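Local atomic coordinates of calcium uptake protein 2, mitochondrial (Homo sapiens, PDB entry 6LB7), a protein that probably senses calcium through its EF-hands and, together with its partner MICU1, regulates calcium uptake through the mitochondrial uniporter. Residues Tyr87-Thr92 with Arg119-Leu124; Ser99-Ala104 with Phe179-Gln184. All coordinates share one frame; numbering follows the deposited sequence.

Contact 1. Residues Tyr87-Thr92 with Arg119-Leu124; sequences YLFLLT and REFFKL. With CA (calcium ion), chain F.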
loop_
_atom_site.group_PDB
_atom_site.type_symbol
_atom_site.label_atom_id
_atom_site.label_comp_id
_atom_site.label_asym_id
_atom_site.label_seq_id
_atom_site.Cartn_x
_atom_site.Cartn_y
_atom_site.Cartn_z
ATOM N N TYR B 87 -1.386 -20.864 -11.272
ATOM C CA TYR B 87 -1.678 -19.782 -12.217
ATOM C C TYR B 87 -1.912 -18.451 -11.491
ATOM O O TYR B 87 -1.315 -17.427 -11.840
ATOM C CB TYR B 87 -2.888 -20.199 -13.080
ATOM C CG TYR B 87 -3.614 -19.101 -13.828
ATOM C CD1 TYR B 87 -4.860 -18.647 -13.399
ATOM C CD2 TYR B 87 -3.067 -18.528 -14.981
ATOM C CE1 TYR B 87 -5.540 -17.637 -14.103
ATOM C CE2 TYR B 87 -3.732 -17.509 -15.676
ATOM C CZ TYR B 87 -4.960 -17.077 -15.235
ATOM O OH TYR B 87 -5.622 -16.092 -15.926
ATOM N N LEU B 88 -2.744 -18.453 -10.445
ATOM C CA LEU B 88 -2.975 -17.222 -9.687
ATOM C C LEU B 88 -1.701 -16.730 -9.006
ATOM O O LEU B 88 -1.445 -15.523 -8.947
ATOM C CB LEU B 88 -4.068 -17.437 -8.640
ATOM C CG LEU B 88 -5.481 -17.803 -9.105
ATOM C CD1 LEU B 88 -6.403 -17.770 -7.888
ATOM C CD2 LEU B 88 -5.952 -16.834 -10.202
ATOM N N PHE B 89 -0.898 -17.650 -8.474
ATOM C CA PHE B 89 0.356 -17.259 -7.842
ATOM C C PHE B 89 1.297 -16.582 -8.835
ATOM O O PHE B 89 1.875 -15.525 -8.543
ATOM C CB PHE B 89 1.021 -18.482 -7.213
ATOM C CG PHE B 89 2.364 -18.186 -6.635
ATOM C CD1 PHE B 89 3.511 -18.663 -7.241
ATOM C CD2 PHE B 89 2.478 -17.385 -5.509
ATOM C CE1 PHE B 89 4.753 -18.368 -6.704
ATOM C CE2 PHE B 89 3.708 -17.083 -4.983
ATOM C CZ PHE B 89 4.844 -17.576 -5.581
ATOM N N LEU B 90 1.469 -17.188 -10.014
ATOM C CA LEU B 90 2.327 -16.608 -11.043
ATOM C C LEU B 90 1.801 -15.251 -11.496
ATOM O O LEU B 90 2.579 -14.325 -11.734
ATOM C CB LEU B 90 2.432 -17.565 -12.228
ATOM C CG LEU B 90 3.099 -18.917 -11.959
ATOM C CD1 LEU B 90 2.819 -19.871 -13.086
ATOM C CD2 LEU B 90 4.630 -18.774 -11.748
ATOM N N LEU B 91 0.479 -15.095 -11.573
ATOM C CA LEU B 91 -0.056 -13.813 -12.007
ATOM C C LEU B 91 0.250 -12.727 -10.986
ATOM O O LEU B 91 0.585 -11.602 -11.362
ATOM C CB LEU B 91 -1.571 -13.906 -12.251
ATOM C CG LEU B 91 -2.155 -14.583 -13.492
ATOM C CD1 LEU B 91 -3.674 -14.359 -13.467
ATOM C CD2 LEU B 91 -1.567 -14.029 -14.782
ATOM N N THR B 92 0.140 -13.033 -9.685
ATOM C CA THR B 92 0.453 -11.989 -8.706
ATOM C C THR B 92 1.913 -11.571 -8.802
ATOM O O THR B 92 2.240 -10.389 -8.623
ATOM C CB THR B 92 0.126 -12.435 -7.271
ATOM O OG1 THR B 92 0.984 -13.501 -6.861
ATOM C CG2 THR B 92 -1.307 -12.900 -7.156
ATOM N N ARG B 119 5.190 -28.388 1.827
ATOM C CA ARG B 119 4.035 -28.266 2.716
ATOM C C ARG B 119 3.598 -26.816 2.867
ATOM O O ARG B 119 2.399 -26.525 2.965
ATOM C CB ARG B 119 4.370 -28.861 4.089
ATOM C CG ARG B 119 3.585 -28.257 5.250
ATOM C CD ARG B 119 4.088 -28.754 6.625
ATOM N NE ARG B 119 5.523 -28.535 6.794
ATOM C CZ ARG B 119 6.447 -29.471 6.606
ATOM N NH1 ARG B 119 6.088 -30.692 6.246
ATOM N NH2 ARG B 119 7.730 -29.189 6.768
ATOM N N GLU B 120 4.556 -25.890 2.889
ATOM C CA GLU B 120 4.215 -24.475 2.969
ATOM C C GLU B 120 3.639 -23.959 1.651
ATOM O O GLU B 120 2.729 -23.125 1.651
ATOM C CB GLU B 120 5.450 -23.673 3.356
ATOM C CG GLU B 120 5.898 -23.961 4.798
ATOM C CD GLU B 120 7.224 -23.310 5.114
ATOM O OE1 GLU B 120 8.130 -23.370 4.252
ATOM O OE2 GLU B 120 7.356 -22.749 6.220
ATOM N N PHE B 121 4.170 -24.423 0.520
ATOM C CA PHE B 121 3.618 -24.012 -0.769
ATOM C C PHE B 121 2.198 -24.524 -0.924
ATOM O O PHE B 121 1.362 -23.873 -1.556
ATOM C CB PHE B 121 4.507 -24.530 -1.896
ATOM C CG PHE B 121 4.259 -23.888 -3.229
ATOM C CD1 PHE B 121 4.580 -22.554 -3.442
ATOM C CD2 PHE B 121 3.729 -24.629 -4.282
ATOM C CE1 PHE B 121 4.375 -21.962 -4.684
ATOM C CE2 PHE B 121 3.514 -24.044 -5.530
ATOM C CZ PHE B 121 3.843 -22.711 -5.730
ATOM N N PHE B 122 1.903 -25.677 -0.320
ATOM C CA PHE B 122 0.585 -26.281 -0.410
ATOM C C PHE B 122 -0.484 -25.439 0.270
ATOM O O PHE B 122 -1.673 -25.638 0.017
ATOM C CB PHE B 122 0.629 -27.694 0.198
ATOM C CG PHE B 122 -0.619 -28.485 -0.040
ATOM C CD1 PHE B 122 -0.872 -29.038 -1.287
ATOM C CD2 PHE B 122 -1.544 -28.669 0.971
ATOM C CE1 PHE B 122 -2.024 -29.767 -1.527
ATOM C CE2 PHE B 122 -2.705 -29.399 0.746
ATOM C CZ PHE B 122 -2.945 -29.950 -0.507
ATOM N N LYS B 123 -0.091 -24.499 1.123
ATOM C CA LYS B 123 -1.065 -23.601 1.725
ATOM C C LYS B 123 -1.857 -22.829 0.672
ATOM O O LYS B 123 -3.040 -22.536 0.884
ATOM C CB LYS B 123 -0.353 -22.631 2.668
ATOM C CG LYS B 123 -1.290 -21.680 3.415
ATOM C CD LYS B 123 -0.505 -20.656 4.234
ATOM C CE LYS B 123 0.232 -19.664 3.330
ATOM N NZ LYS B 123 1.365 -18.956 4.021
ATOM N N LEU B 124 -1.229 -22.479 -0.457
ATOM C CA LEU B 124 -1.965 -21.756 -1.497
ATOM C C LEU B 124 -3.128 -22.596 -2.023
ATOM O O LEU B 124 -4.245 -22.090 -2.196
ATOM C CB LEU B 124 -1.021 -21.355 -2.637
ATOM C CG LEU B 124 0.201 -20.504 -2.234
ATOM C CD1 LEU B 124 1.108 -20.204 -3.421
ATOM C CD2 LEU B 124 -0.210 -19.209 -1.535
HETATM CA CA CA F . 9.739 -22.814 5.887
HETATM O O HOH W 1 9.816 -25.382 6.375
#

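Contact 2. Residues Ser99-Ala104 with Phe179-Gln184; sequences SGFHVA and FMENLQ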
loop_
_atom_site.group_PDB
_atom_site.type_symbol
_atom_site.label_atom_id
_atom_site.label_comp_id
_atom_site.label_asym_id
_atom_site.label_seq_id
_atom_site.Cartn_x
_atom_site.Cartn_y
_atom_site.Cartn_z
ATOM N N SER B 99 10.998 -5.342 -4.896
ATOM C CA SER B 99 10.869 -5.342 -3.439
ATOM C C SER B 99 9.745 -6.238 -2.932
ATOM O O SER B 99 9.754 -6.622 -1.759
ATOM C CB SER B 99 10.635 -3.924 -2.938
ATOM O OG SER B 99 9.480 -3.366 -3.536
ATOM N N GLY B 100 8.776 -6.579 -3.772
ATOM C CA GLY B 100 7.741 -7.487 -3.326
ATOM C C GLY B 100 8.118 -8.949 -3.307
ATOM O O GLY B 100 7.368 -9.749 -2.732
ATOM N N PHE B 101 9.249 -9.329 -3.914
ATOM C CA PHE B 101 9.599 -10.745 -3.976
ATOM C C PHE B 101 9.902 -11.306 -2.594
ATOM O O PHE B 101 9.466 -12.413 -2.264
ATOM C CB PHE B 101 10.801 -10.981 -4.903
ATOM C CG PHE B 101 10.519 -10.684 -6.353
ATOM C CD1 PHE B 101 9.218 -10.442 -6.797
ATOM C CD2 PHE B 101 11.552 -10.642 -7.276
ATOM C CE1 PHE B 101 8.961 -10.151 -8.130
ATOM C CE2 PHE B 101 11.297 -10.358 -8.621
ATOM C CZ PHE B 101 10.003 -10.105 -9.039
ATOM N N HIS B 102 10.653 -10.563 -1.769
ATOM C CA HIS B 102 11.015 -11.105 -0.459
ATOM C C HIS B 102 9.787 -11.213 0.440
ATOM O O HIS B 102 9.647 -12.170 1.213
ATOM C CB HIS B 102 12.102 -10.247 0.201
ATOM C CG HIS B 102 12.767 -10.918 1.363
ATOM N ND1 HIS B 102 12.793 -10.374 2.628
ATOM C CD2 HIS B 102 13.394 -12.117 1.457
ATOM C CE1 HIS B 102 13.424 -11.197 3.448
ATOM N NE2 HIS B 102 13.798 -12.262 2.762
ATOM N N VAL B 103 8.892 -10.236 0.341
ATOM C CA VAL B 103 7.595 -10.283 1.015
ATOM C C VAL B 103 6.831 -11.539 0.621
ATOM O O VAL B 103 6.308 -12.260 1.476
ATOM C CB VAL B 103 6.793 -9.016 0.678
ATOM C CG1 VAL B 103 5.334 -9.173 1.054
ATOM C CG2 VAL B 103 7.427 -7.799 1.346
ATOM N N ALA B 104 6.746 -11.821 -0.682
ATOM C CA ALA B 104 6.039 -13.026 -1.110
ATOM C C ALA B 104 6.705 -14.273 -0.546
ATOM O O ALA B 104 6.023 -15.225 -0.152
ATOM C CB ALA B 104 5.986 -13.105 -2.637
ATOM N N PHE B 179 13.918 -17.075 -9.846
ATOM C CA PHE B 179 12.797 -17.570 -10.634
ATOM C C PHE B 179 11.785 -16.457 -10.932
ATOM O O PHE B 179 11.307 -16.339 -12.064
ATOM C CB PHE B 179 12.117 -18.727 -9.906
ATOM C CG PHE B 179 11.054 -19.408 -10.727
ATOM C CD1 PHE B 179 9.732 -18.985 -10.661
ATOM C CD2 PHE B 179 11.384 -20.439 -11.582
ATOM C CE1 PHE B 179 8.752 -19.591 -11.426
ATOM C CE2 PHE B 179 10.411 -21.058 -12.341
ATOM C CZ PHE B 179 9.092 -20.622 -12.260
ATOM N N MET B 180 11.456 -15.632 -9.931
ATOM C CA MET B 180 10.496 -14.546 -10.134
ATOM C C MET B 180 11.060 -13.452 -11.040
ATOM O O MET B 180 10.346 -12.925 -11.896
ATOM C CB MET B 180 10.082 -13.949 -8.787
ATOM C CG MET B 180 9.500 -14.976 -7.823
ATOM S SD MET B 180 8.260 -16.055 -8.592
ATOM C CE MET B 180 8.468 -17.555 -7.633
ATOM N N GLU B 181 12.326 -13.064 -10.842
ATOM C CA GLU B 181 12.968 -12.154 -11.790
ATOM C C GLU B 181 12.920 -12.724 -13.203
ATOM O O GLU B 181 12.660 -12.001 -14.165
ATOM C CB GLU B 181 14.429 -11.899 -11.394
ATOM C CG GLU B 181 14.660 -11.122 -10.081
ATOM C CD GLU B 181 16.119 -11.221 -9.591
ATOM O OE1 GLU B 181 16.503 -10.476 -8.654
ATOM O OE2 GLU B 181 16.872 -12.067 -10.126
ATOM N N ASN B 182 13.198 -14.020 -13.345
ATOM C CA ASN B 182 13.247 -14.626 -14.666
ATOM C C ASN B 182 11.854 -14.772 -15.272
ATOM O O ASN B 182 11.711 -14.734 -16.500
ATOM C CB ASN B 182 13.946 -15.981 -14.586
ATOM C CG ASN B 182 15.490 -15.851 -14.550
ATOM O OD1 ASN B 182 16.046 -14.865 -15.022
ATOM N ND2 ASN B 182 16.163 -16.850 -13.982
ATOM N N LEU B 183 10.834 -14.986 -14.441
ATOM C CA LEU B 183 9.456 -14.991 -14.939
ATOM C C LEU B 183 9.094 -13.641 -15.548
ATOM O O LEU B 183 8.612 -13.571 -16.689
ATOM C CB LEU B 183 8.492 -15.353 -13.806
ATOM C CG LEU B 183 7.006 -15.144 -14.090
ATOM C CD1 LEU B 183 6.543 -16.153 -15.143
ATOM C CD2 LEU B 183 6.195 -15.258 -12.805
ATOM N N GLN B 184 9.332 -12.552 -14.805
ATOM C CA GLN B 184 9.073 -11.217 -15.353
ATOM C C GLN B 184 9.902 -10.971 -16.615
ATOM O O GLN B 184 9.381 -10.495 -17.630
ATOM C CB GLN B 184 9.347 -10.144 -14.301
ATOM C CG GLN B 184 8.467 -10.218 -13.057
ATOM C CD GLN B 184 8.596 -8.985 -12.190
ATOM O OE1 GLN B 184 9.566 -8.238 -12.306
ATOM N NE2 GLN B 184 7.606 -8.753 -11.321
#

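Contact 1. Residues Tyr87-Thr92 with Arg119-Leu124
OE1 of Glu120, the residue before the Phe121 that meets Phe89 across the contact, is held by calcium at 2.4 Å and by the backbone NH of Glu117. Glu120 OE2 binds the same ion at 2.4 Å, so the carboxylate is bidentate, as expected at the last position of an EF-hand loop. Asp109, Asp111, Asn113, the Met115 carbonyl and a water complete the seven-coordinate site. Phe121 leaves the exiting helix on another side. With CG anti to the backbone N (chi1 -165°), its ring reaches out to Phe89 and presents an edge to that ring's face. The pair is T-shaped, with centroids 5.7 Å apart and planes at 89°, and Phe121 CE1 lies 4.1 Å from Phe89 CE1, near the rim. Further along the helix, the methyl Leu124 CD1 meets Phe89 obliquely, 3.8 Å from CD2. On the Phe89 helix, the hydroxyl of Thr92 donates to a backbone oxygen one turn back, with OG1 2.8 Å from Phe89 O. Between these two segments the contact is apolar throughout, while the Glu120 carboxylate serves mainly the ion; because ligand and ring are neighbours on one helix, a change at the calcium could perhaps reach Phe89.

Contact 2. Residues Ser99-Ala104 with Phe179-Gln184
Segments 99-104 and 179-184 are helical and cross at a steep angle, 133° between their N-to-C directions, with a closest approach of 10.8 Å between axes and Phe101 opposite Met180. The first belongs to the entering helix of the calcium-binding EF-hand. The second lies on the helix that follows strand 171-172, which pairs with strand 115-116 of the calcium loop, a topology consistent with paired EF-hands. One ring bridges the gap. Phe101, its CG anti to the carbonyl carbon, extends across to the far helix and is met there by three residues spaced over one turn. Met180 supplies a CH-pi contact: its CB sits over the middle of one face, 3.7 Å from the ring centroid and only 8° off the normal. Beyond CB the methionine bends at chi2 (-47°), which carries its sulfur away from Phe101 and its terminal methyl toward Phe89 of helix 84-94. Glu181 touches with its aliphatic part, CG lying in the ring plane 3.7 Å from Phe101 CE2. Its carboxylate oxygen OE1 is instead engaged by Arg177, in a salt bridge, and by His98. Gln184 arrives from the opposite direction, its extended chain bringing the amide to the ring edge with the two planes steeply inclined. The carbonyls of Lys96 and Ile93 both accept bonds from NE2, which fixes the amide's rotation and leaves Gln184 NE2 3.6 Å from Phe101 CZ.

Both contacts are buried, and each centres on its own phenylalanine, Phe89 or Phe101. Contact 1 joins helix 84-94 to the exiting helix of the calcium-binding EF-hand, whereas contact 2 joins the entering helix of that hand to helix 173-196. Contact 2 lies nearer the centre of the chain, and its ring sits among an aliphatic carbon and two polar side chains whose OE1 (Glu181) and NE2 (Gln184) find partners outside the segments. Contact 1 is wholly apolar between its segments but holds a metal ligand; several of its side chains pack on another protein's chain, as Val103 does in contact 2. The two touch directly, Phe89 CE1 lying 3.9 Å from Met180 CE, so their hydrophobic packing is continuous.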